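Local coordinates for protein mannose-specific lectin (Galanthus nivalis, PDB 1JPC) that binds alpha-linked mannose as a homotetrameric bulb-type lectin, with high affinity for alpha-(1-3)-mannose oligomers, and displays antiviral activity that may serve plant defence, at residues 52-57 with 62-67; 46-51 with 70-75; 85-90 with 95-100. All coordinates share one frame; numbering follows the deposited sequence.

Contact 1 (52-57 with 62-67); sequences CFLSMQ and LVVYNP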
loop_
_atom_site.group_PDB
_atom_site.type_symbol
_atom_site.label_atom_id
_atom_site.label_comp_id
_atom_site.label_asym_id
_atom_site.label_seq_id
_atom_site.Cartn_x
_atom_site.Cartn_y
_atom_site.Cartn_z
ATOM N N CYS A 52 -25.790 -4.760 -6.158
ATOM C CA CYS A 52 -25.379 -3.959 -7.302
ATOM C C CYS A 52 -23.866 -4.068 -7.484
ATOM O O CYS A 52 -23.152 -4.513 -6.583
ATOM C CB CYS A 52 -25.725 -2.494 -7.073
ATOM S SG CYS A 52 -27.489 -2.093 -7.191
ATOM N N PHE A 53 -23.388 -3.696 -8.663
ATOM C CA PHE A 53 -21.957 -3.695 -8.950
ATOM C C PHE A 53 -21.621 -2.348 -9.578
ATOM O O PHE A 53 -22.502 -1.701 -10.153
ATOM C CB PHE A 53 -21.538 -4.868 -9.851
ATOM C CG PHE A 53 -22.277 -4.950 -11.160
ATOM C CD1 PHE A 53 -21.778 -4.320 -12.301
ATOM C CD2 PHE A 53 -23.433 -5.739 -11.277
ATOM C CE1 PHE A 53 -22.411 -4.471 -13.543
ATOM C CE2 PHE A 53 -24.080 -5.901 -12.512
ATOM C CZ PHE A 53 -23.565 -5.268 -13.648
ATOM N N LEU A 54 -20.383 -1.889 -9.401
ATOM C CA LEU A 54 -19.948 -0.603 -9.956
ATOM C C LEU A 54 -19.078 -0.847 -11.187
ATOM O O LEU A 54 -18.138 -1.639 -11.136
ATOM C CB LEU A 54 -19.173 0.190 -8.894
ATOM C CG LEU A 54 -18.608 1.547 -9.301
ATOM C CD1 LEU A 54 -19.750 2.525 -9.526
ATOM C CD2 LEU A 54 -17.676 2.059 -8.213
ATOM N N SER A 55 -19.394 -0.176 -12.289
ATOM C CA SER A 55 -18.651 -0.342 -13.530
ATOM C C SER A 55 -18.050 0.970 -14.039
ATOM O O SER A 55 -18.746 1.980 -14.164
ATOM C CB SER A 55 -19.563 -0.951 -14.600
ATOM O OG SER A 55 -18.840 -1.319 -15.760
ATOM N N MET A 56 -16.743 0.960 -14.278
ATOM C CA MET A 56 -16.039 2.116 -14.813
ATOM C C MET A 56 -15.957 1.711 -16.279
ATOM O O MET A 56 -15.149 0.864 -16.657
ATOM C CB MET A 56 -14.641 2.225 -14.181
ATOM C CG MET A 56 -13.765 3.367 -14.699
ATOM S SD MET A 56 -14.426 5.005 -14.413
ATOM C CE MET A 56 -14.721 5.561 -16.014
ATOM N N GLN A 57 -16.843 2.269 -17.090
ATOM C CA GLN A 57 -16.913 1.911 -18.499
ATOM C C GLN A 57 -15.886 2.564 -19.386
ATOM O O GLN A 57 -15.326 3.610 -19.043
ATOM C CB GLN A 57 -18.304 2.219 -19.031
ATOM C CG GLN A 57 -19.397 1.623 -18.200
ATOM C CD GLN A 57 -20.760 1.963 -18.729
ATOM O OE1 GLN A 57 -20.959 2.974 -19.406
ATOM N NE2 GLN A 57 -21.719 1.115 -18.425
ATOM N N LEU A 62 -19.208 6.111 -15.148
ATOM C CA LEU A 62 -19.172 5.329 -13.917
ATOM C C LEU A 62 -20.636 5.006 -13.628
ATOM O O LEU A 62 -21.423 5.915 -13.367
ATOM C CB LEU A 62 -18.576 6.174 -12.789
ATOM C CG LEU A 62 -18.313 5.463 -11.468
ATOM C CD1 LEU A 62 -17.199 4.460 -11.668
ATOM C CD2 LEU A 62 -17.927 6.472 -10.409
ATOM N N VAL A 63 -21.007 3.732 -13.685
ATOM C CA VAL A 63 -22.401 3.331 -13.477
ATOM C C VAL A 63 -22.642 2.236 -12.423
ATOM O O VAL A 63 -21.926 1.232 -12.390
ATOM C CB VAL A 63 -23.012 2.819 -14.821
ATOM C CG1 VAL A 63 -24.519 2.631 -14.693
ATOM C CG2 VAL A 63 -22.675 3.767 -15.971
ATOM N N VAL A 64 -23.652 2.431 -11.575
ATOM C CA VAL A 64 -24.036 1.435 -10.575
ATOM C C VAL A 64 -25.173 0.613 -11.208
ATOM O O VAL A 64 -26.218 1.167 -11.560
ATOM C CB VAL A 64 -24.558 2.090 -9.279
ATOM C CG1 VAL A 64 -25.140 1.031 -8.346
ATOM C CG2 VAL A 64 -23.444 2.823 -8.582
ATOM N N TYR A 65 -24.964 -0.688 -11.379
ATOM C CA TYR A 65 -25.962 -1.570 -11.987
ATOM C C TYR A 65 -26.577 -2.566 -11.013
ATOM O O TYR A 65 -25.886 -3.069 -10.128
ATOM C CB TYR A 65 -25.325 -2.384 -13.116
ATOM C CG TYR A 65 -25.047 -1.622 -14.383
ATOM C CD1 TYR A 65 -26.091 -1.161 -15.183
ATOM C CD2 TYR A 65 -23.737 -1.375 -14.794
ATOM C CE1 TYR A 65 -25.841 -0.471 -16.362
ATOM C CE2 TYR A 65 -23.474 -0.685 -15.974
ATOM C CZ TYR A 65 -24.531 -0.235 -16.753
ATOM O OH TYR A 65 -24.283 0.457 -17.914
ATOM N N ASN A 66 -27.869 -2.855 -11.156
ATOM C CA ASN A 66 -28.482 -3.865 -10.298
ATOM C C ASN A 66 -28.298 -5.196 -11.039
ATOM O O ASN A 66 -27.823 -5.203 -12.181
ATOM C CB ASN A 66 -29.958 -3.546 -9.973
ATOM C CG ASN A 66 -30.896 -3.656 -11.176
ATOM O OD1 ASN A 66 -30.498 -3.997 -12.288
ATOM N ND2 ASN A 66 -32.166 -3.371 -10.934
ATOM N N PRO A 67 -28.631 -6.336 -10.415
ATOM C CA PRO A 67 -28.449 -7.613 -11.117
ATOM C C PRO A 67 -29.114 -7.696 -12.500
ATOM O O PRO A 67 -28.562 -8.283 -13.431
ATOM C CB PRO A 67 -29.031 -8.620 -10.136
ATOM C CG PRO A 67 -28.682 -8.006 -8.805
ATOM C CD PRO A 67 -29.089 -6.567 -9.029
#
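Phe53 and Tyr65 face each other as a hydrogen-bonded antiparallel pair, and two backbone bonds tie them: Tyr65 N reaches Phe53 O at 2.9 Å, while Phe53 N returns to Tyr65 O. Ser55 and Val63 repeat the pattern, which fixes the hairpin of strands 53-56 and 62-65, whose axes approach to 4.8 Å.

The aromatic contact lies on the face that carries Phe53, Ser55, Val63 and Tyr65. CG of Phe53 is tucked between its own N and C (chi1 56°), which swings the ring under Tyr65, whose CB rests over the ring face, 3.7 Å from the centroid, as a CH-pi contact. The two ring planes are inclined by 38°.

The other face, with Leu54, Met56, Leu62 and Val64, is apolar. Leu54 CD1 wedges between Leu62 CG (3.8 Å) and Val64 CG2, and Met56 SD meets Leu62 CD1 at 3.9 Å. At its end Cys52, disulfide-bonded to Cys29, brings CB against Val64 CG1.

At the polar end, the Gln57 amide lies at the edge of the Tyr65 ring, close to its hydroxyl. Both residues line a glycan pocket, consistent with the hairpin register and the packing at Tyr65 helping to bring Gln57, just beyond its strand, next to Tyr65.

Contact 2 (46-51 with 70-75); sequences GGLSRS and KPIWAS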
loop_
_atom_site.group_PDB
_atom_site.type_symbol
_atom_site.label_atom_id
_atom_site.label_comp_id
_atom_site.label_asym_id
_atom_site.label_seq_id
_atom_site.Cartn_x
_atom_site.Cartn_y
_atom_site.Cartn_z
ATOM N N GLY A 46 -29.557 3.469 -1.489
ATOM C CA GLY A 46 -29.680 2.294 -0.642
ATOM C C GLY A 46 -31.123 1.838 -0.575
ATOM O O GLY A 46 -32.025 2.664 -0.393
ATOM N N GLY A 47 -31.352 0.541 -0.747
ATOM C CA GLY A 47 -32.707 0.021 -0.708
ATOM C C GLY A 47 -33.380 -0.096 -2.069
ATOM O O GLY A 47 -34.350 -0.841 -2.212
ATOM N N LEU A 48 -32.880 0.617 -3.076
ATOM C CA LEU A 48 -33.466 0.548 -4.416
ATOM C C LEU A 48 -33.242 -0.807 -5.094
ATOM O O LEU A 48 -33.861 -1.098 -6.111
ATOM C CB LEU A 48 -32.930 1.669 -5.315
ATOM C CG LEU A 48 -33.199 3.119 -4.905
ATOM C CD1 LEU A 48 -32.680 4.053 -5.989
ATOM C CD2 LEU A 48 -34.682 3.347 -4.674
ATOM N N SER A 49 -32.355 -1.626 -4.541
ATOM C CA SER A 49 -32.054 -2.947 -5.088
ATOM C C SER A 49 -31.100 -3.687 -4.161
ATOM O O SER A 49 -30.745 -3.188 -3.097
ATOM C CB SER A 49 -31.425 -2.837 -6.478
ATOM O OG SER A 49 -32.384 -2.983 -7.509
ATOM N N ARG A 50 -30.681 -4.875 -4.574
ATOM C CA ARG A 50 -29.765 -5.679 -3.788
ATOM C C ARG A 50 -28.675 -6.143 -4.739
ATOM O O ARG A 50 -28.916 -6.264 -5.947
ATOM C CB ARG A 50 -30.493 -6.909 -3.222
ATOM C CG ARG A 50 -30.726 -6.905 -1.716
ATOM C CD ARG A 50 -29.425 -7.117 -0.944
ATOM N NE ARG A 50 -29.635 -7.177 0.505
ATOM C CZ ARG A 50 -29.450 -8.269 1.246
ATOM N NH1 ARG A 50 -29.037 -9.400 0.680
ATOM N NH2 ARG A 50 -29.695 -8.239 2.552
ATOM N N SER A 51 -27.464 -6.306 -4.213
ATOM C CA SER A 51 -26.326 -6.805 -4.976
ATOM C C SER A 51 -25.936 -6.074 -6.254
ATOM O O SER A 51 -25.759 -6.693 -7.313
ATOM C CB SER A 51 -26.542 -8.286 -5.271
ATOM O OG SER A 51 -26.986 -8.951 -4.098
ATOM N N LYS A 70 -29.876 -2.853 -14.923
ATOM C CA LYS A 70 -30.520 -1.560 -15.128
ATOM C C LYS A 70 -29.684 -0.555 -14.324
ATOM O O LYS A 70 -29.304 -0.838 -13.184
ATOM C CB LYS A 70 -31.951 -1.557 -14.573
ATOM C CG LYS A 70 -32.767 -2.791 -14.885
ATOM C CD LYS A 70 -33.051 -2.921 -16.368
ATOM C CE LYS A 70 -33.844 -4.187 -16.660
ATOM N NZ LYS A 70 -34.085 -4.379 -18.117
ATOM N N PRO A 71 -29.336 0.599 -14.925
ATOM C CA PRO A 71 -28.543 1.626 -14.230
ATOM C C PRO A 71 -29.305 2.344 -13.111
ATOM O O PRO A 71 -30.306 3.018 -13.351
ATOM C CB PRO A 71 -28.160 2.585 -15.360
ATOM C CG PRO A 71 -29.283 2.429 -16.341
ATOM C CD PRO A 71 -29.491 0.937 -16.347
ATOM N N ILE A 72 -28.811 2.186 -11.889
ATOM C CA ILE A 72 -29.386 2.783 -10.688
ATOM C C ILE A 72 -28.869 4.215 -10.493
ATOM O O ILE A 72 -29.571 5.073 -9.955
ATOM C CB ILE A 72 -28.999 1.940 -9.434
ATOM C CG1 ILE A 72 -29.480 0.494 -9.593
ATOM C CG2 ILE A 72 -29.549 2.562 -8.166
ATOM C CD1 ILE A 72 -30.977 0.347 -9.813
ATOM N N TRP A 73 -27.630 4.460 -10.909
ATOM C CA TRP A 73 -26.998 5.769 -10.791
ATOM C C TRP A 73 -25.853 5.818 -11.790
ATOM O O TRP A 73 -25.291 4.778 -12.144
ATOM C CB TRP A 73 -26.453 5.960 -9.365
ATOM C CG TRP A 73 -25.675 7.245 -9.143
ATOM C CD1 TRP A 73 -26.173 8.441 -8.706
ATOM C CD2 TRP A 73 -24.269 7.447 -9.349
ATOM N NE1 TRP A 73 -25.168 9.374 -8.634
ATOM C CE2 TRP A 73 -23.990 8.796 -9.022
ATOM C CE3 TRP A 73 -23.218 6.622 -9.784
ATOM C CZ2 TRP A 73 -22.705 9.343 -9.117
ATOM C CZ3 TRP A 73 -21.940 7.164 -9.880
ATOM C CH2 TRP A 73 -21.695 8.515 -9.548
ATOM N N ALA A 74 -25.525 7.007 -12.277
ATOM C CA ALA A 74 -24.422 7.154 -13.219
ATOM C C ALA A 74 -23.828 8.535 -13.054
ATOM O O ALA A 74 -24.488 9.432 -12.532
ATOM C CB ALA A 74 -24.888 6.950 -14.645
ATOM N N SER A 75 -22.555 8.678 -13.408
ATOM C CA SER A 75 -21.883 9.962 -13.315
ATOM C C SER A 75 -22.306 10.845 -14.486
ATOM O O SER A 75 -22.204 12.068 -14.408
ATOM C CB SER A 75 -20.359 9.790 -13.290
ATOM O OG SER A 75 -19.906 8.927 -14.317
#
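Leu48 and Ile72 make the main contact, a slight one: Leu48 CD1 lies 4.1 Å from Ile72 CG2, and the two side chains run antiparallel to one another and meet through one methyl each. Ser49 adds a second touch, its OG standing 4.3 Å from Ile72 CD1. No hydrogen bond crosses between the segments, and the buried surface amounts to 107 Å², the two sides summed. Ile72 thus meets both residues through different branches, CG2 for Leu48 and CD1 for Ser49. Its chi1 of -58° sets CG1 on the side of its own N, and a second bend of the same size, chi2 -58°, directs CD1 to the serine.

The serine hydroxyl is itself held. Ser49 OG donates to Leu48 O at 2.8 Å, with a C=O...donor angle of 108°, so the hydroxyl approaches from the flank of the carbonyl. Asn66 ND2 forms a weak hydrogen bond with the same OG, linking the loop to the end of the neighbouring hairpin.

In the bulb-type lectin fold, the segment 46-51 belongs to the loop joining strands 38-42 and 53-56, whereas 70-75 carries what is, within this chain, an edge strand of a four-stranded antiparallel sheet. The chain turns a corner at Ile72, and this residue projects toward the loop.

Further out, backbone bonds hold both partners. Ile72 and Trp73 pair with Val64, and Ser75 with Leu62, while Gly47 bonds to Asp28 and Ser51 to Glu27. Arg50 NH1 adds a salt bridge to Glu27 OE2. Pro71, Ile72, Trp73 and Ala74 also line a glycan pocket, the nearest atoms of the Ile72 side chain and a bound mannose being about 6 Å apart.

Contact 3 (85-90 with 95-100); sequences VCILQK and VIYGTD. With MAN (alpha-D-mannopyranose), chain B; MAN (alpha-D-mannopyranose), chain C.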
loop_
_atom_site.group_PDB
_atom_site.type_symbol
_atom_site.label_atom_id
_atom_site.label_comp_id
_atom_site.label_asym_id
_atom_site.label_seq_id
_atom_site.Cartn_x
_atom_site.Cartn_y
_atom_site.Cartn_z
ATOM N N VAL A 85 -9.761 6.097 -15.685
ATOM C CA VAL A 85 -9.490 5.607 -14.336
ATOM C C VAL A 85 -10.323 6.412 -13.349
ATOM O O VAL A 85 -10.605 7.595 -13.580
ATOM C CB VAL A 85 -7.990 5.739 -13.905
ATOM C CG1 VAL A 85 -7.103 4.793 -14.694
ATOM C CG2 VAL A 85 -7.514 7.170 -14.037
ATOM N N CYS A 86 -10.815 5.733 -12.322
ATOM C CA CYS A 86 -11.564 6.371 -11.255
ATOM C C CYS A 86 -10.622 6.213 -10.060
ATOM O O CYS A 86 -10.303 5.092 -9.668
ATOM C CB CYS A 86 -12.874 5.641 -11.004
ATOM S SG CYS A 86 -13.793 6.361 -9.644
ATOM N N ILE A 87 -10.151 7.324 -9.507
ATOM C CA ILE A 87 -9.204 7.280 -8.406
ATOM C C ILE A 87 -9.728 7.840 -7.094
ATOM O O ILE A 87 -10.384 8.885 -7.079
ATOM C CB ILE A 87 -7.921 8.097 -8.757
ATOM C CG1 ILE A 87 -7.361 7.667 -10.106
ATOM C CG2 ILE A 87 -6.842 7.918 -7.675
ATOM C CD1 ILE A 87 -6.179 8.488 -10.537
ATOM N N LEU A 88 -9.477 7.112 -6.006
ATOM C CA LEU A 88 -9.816 7.577 -4.659
ATOM C C LEU A 88 -8.471 8.200 -4.278
ATOM O O LEU A 88 -7.509 7.494 -3.950
ATOM C CB LEU A 88 -10.155 6.416 -3.714
ATOM C CG LEU A 88 -10.085 6.666 -2.191
ATOM C CD1 LEU A 88 -10.707 7.987 -1.799
ATOM C CD2 LEU A 88 -10.771 5.531 -1.450
ATOM N N GLN A 89 -8.397 9.521 -4.389
ATOM C CA GLN A 89 -7.162 10.258 -4.144
ATOM C C GLN A 89 -6.780 10.473 -2.693
ATOM O O GLN A 89 -7.611 10.416 -1.788
ATOM C CB GLN A 89 -7.202 11.622 -4.857
ATOM C CG GLN A 89 -7.746 11.582 -6.275
ATOM C CD GLN A 89 -7.619 12.900 -7.023
ATOM O OE1 GLN A 89 -7.511 12.904 -8.242
ATOM N NE2 GLN A 89 -7.635 14.018 -6.302
ATOM N N LYS A 90 -5.503 10.782 -2.495
ATOM C CA LYS A 90 -4.965 11.053 -1.175
ATOM C C LYS A 90 -5.615 12.279 -0.517
ATOM O O LYS A 90 -5.594 12.409 0.714
ATOM C CB LYS A 90 -3.439 11.211 -1.246
ATOM C CG LYS A 90 -2.944 12.347 -2.119
ATOM C CD LYS A 90 -1.435 12.317 -2.209
ATOM C CE LYS A 90 -0.893 13.501 -2.994
ATOM N NZ LYS A 90 0.590 13.382 -3.156
ATOM N N VAL A 95 -12.087 10.944 -8.163
ATOM C CA VAL A 95 -12.094 11.592 -9.463
ATOM C C VAL A 95 -11.938 10.623 -10.647
ATOM O O VAL A 95 -11.251 9.611 -10.534
ATOM C CB VAL A 95 -10.924 12.610 -9.515
ATOM C CG1 VAL A 95 -10.997 13.486 -10.752
ATOM C CG2 VAL A 95 -10.893 13.441 -8.247
ATOM N N ILE A 96 -12.592 10.937 -11.768
ATOM C CA ILE A 96 -12.472 10.143 -12.998
ATOM C C ILE A 96 -11.591 10.972 -13.954
ATOM O O ILE A 96 -11.863 12.153 -14.174
ATOM C CB ILE A 96 -13.844 9.910 -13.699
ATOM C CG1 ILE A 96 -14.727 8.974 -12.883
ATOM C CG2 ILE A 96 -13.644 9.328 -15.092
ATOM C CD1 ILE A 96 -16.115 8.783 -13.473
ATOM N N TYR A 97 -10.503 10.390 -14.446
ATOM C CA TYR A 97 -9.618 11.078 -15.383
ATOM C C TYR A 97 -9.585 10.255 -16.658
ATOM O O TYR A 97 -9.708 9.023 -16.614
ATOM C CB TYR A 97 -8.174 11.179 -14.869
ATOM C CG TYR A 97 -7.942 12.064 -13.669
ATOM C CD1 TYR A 97 -8.034 11.552 -12.376
ATOM C CD2 TYR A 97 -7.557 13.391 -13.826
ATOM C CE1 TYR A 97 -7.745 12.341 -11.271
ATOM C CE2 TYR A 97 -7.267 14.194 -12.728
ATOM C CZ TYR A 97 -7.361 13.661 -11.455
ATOM O OH TYR A 97 -7.074 14.451 -10.370
ATOM N N GLY A 98 -9.387 10.927 -17.787
ATOM C CA GLY A 98 -9.319 10.232 -19.062
ATOM C C GLY A 98 -9.487 11.194 -20.220
ATOM O O GLY A 98 -9.974 12.311 -20.028
ATOM N N THR A 99 -9.080 10.791 -21.417
ATOM C CA THR A 99 -8.483 9.488 -21.666
ATOM C C THR A 99 -6.972 9.567 -21.488
ATOM O O THR A 99 -6.446 10.577 -21.022
ATOM C CB THR A 99 -8.769 9.034 -23.115
ATOM O OG1 THR A 99 -8.508 10.121 -24.011
ATOM C CG2 THR A 99 -10.211 8.590 -23.275
ATOM N N ASP A 100 -6.284 8.489 -21.847
ATOM C CA ASP A 100 -4.834 8.429 -21.767
ATOM C C ASP A 100 -4.247 9.376 -22.808
ATOM O O ASP A 100 -4.783 9.513 -23.910
ATOM C CB ASP A 100 -4.351 6.996 -22.010
ATOM C CG ASP A 100 -4.933 6.388 -23.273
ATOM O OD1 ASP A 100 -6.173 6.279 -23.374
ATOM O OD2 ASP A 100 -4.159 6.007 -24.169
HETATM C C1 MAN B . -9.869 19.022 -6.926
HETATM C C2 MAN B . -8.661 18.119 -6.696
HETATM C C3 MAN B . -8.084 17.655 -8.040
HETATM C C4 MAN B . -9.178 17.034 -8.915
HETATM C C5 MAN B . -10.391 17.959 -9.016
HETATM C C6 MAN B . -11.570 17.319 -9.721
HETATM O O2 MAN B . -9.056 16.995 -5.927
HETATM O O3 MAN B . -7.062 16.693 -7.818
HETATM O O4 MAN B . -8.659 16.786 -10.215
HETATM O O5 MAN B . -10.841 18.334 -7.696
HETATM O O6 MAN B . -12.792 17.941 -9.345
HETATM C C1 MAN C . -2.630 -0.052 -22.368
HETATM C C2 MAN C . -3.129 -0.225 -20.937
HETATM C C3 MAN C . -4.131 0.884 -20.588
HETATM C C4 MAN C . -3.539 2.265 -20.886
HETATM C C5 MAN C . -2.974 2.325 -22.306
HETATM C C6 MAN C . -2.218 3.606 -22.592
HETATM O O2 MAN C . -2.026 -0.175 -20.046
HETATM O O3 MAN C . -4.471 0.810 -19.211
HETATM O O4 MAN C . -4.546 3.256 -20.733
HETATM O O5 MAN C . -2.052 1.234 -22.521
HETATM O O6 MAN C . -1.288 3.428 -23.652
#
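Val85 pairs with Tyr97, and Ile87 with Val95, through four backbone hydrogen bonds that make the tight part of this contact. The shortest, Ile87 N to Val95 O, is 2.7 Å long with an N-H...acceptor angle of 170°. Between these pairs Cys86 sits opposite Ile96, their CA atoms 4.2 Å apart, and both side chains pack on Met56 of the neighbouring sheet. On the other face, Ile87 CD1 meets Tyr97 CD1 at 4.0 Å, and Val95 CG1 covers one face of the tyrosine ring near its rim.

The looser side begins after Tyr97, where the strand leaves its hairpin partner. Val95, Ile96, Tyr97 and Asp100 also pair with a strand of a neighbouring subunit, and Gly98 O is hydrogen-bonded to Arg101 NE of that subunit. Asp100 OD1 bonds Asn83 ND2, while its OD2 merely contacts C6 of the chain C mannose at 3.5 Å.

The sugar end is polar. Tyr97 OH donates to Gln89 OE1 at 2.7 Å, on a lone pair in the carbonyl plane, with amide and ring nearly coplanar. That same hydroxyl accepts from O4 of the chain B mannose at 2.8 Å, while Gln89 NE2 gives a straight bond to O3 at 3.1 Å and also bonds Asp91 OD1. With the Tyr97 proton directed to Gln89 OE1, the phenol oxygen is probably presented to the sugar as an acceptor and Gln89 NE2 as a donor, consistent with recognition of the neighbouring O3 and O4 hydroxyls.

In the fold
Along the chain, contact 1 is nested inside the loop closed by contact 2, and contact 3 follows both. Contacts 1 and 2 have centres about 8 Å apart; contact 1 and the 70-75 side of contact 2 share a four-stranded antiparallel sheet, in which strands 62-65 and 71-74 are neighbours. Contact 3, on the opposite side of the chain's centre, has its centre about 16 Å from that of contact 1 and about 22 Å from that of contact 2, in a three-stranded sheet that runs on into a second subunit. Met56 and Leu62 of contact 1 pack against Cys86 and Ile96 of contact 3, joining the two sheets. The hairpins of contacts 1 and 3 each contribute a glutamine and a tyrosine to separate glycan pockets, consistent with multivalent mannose binding.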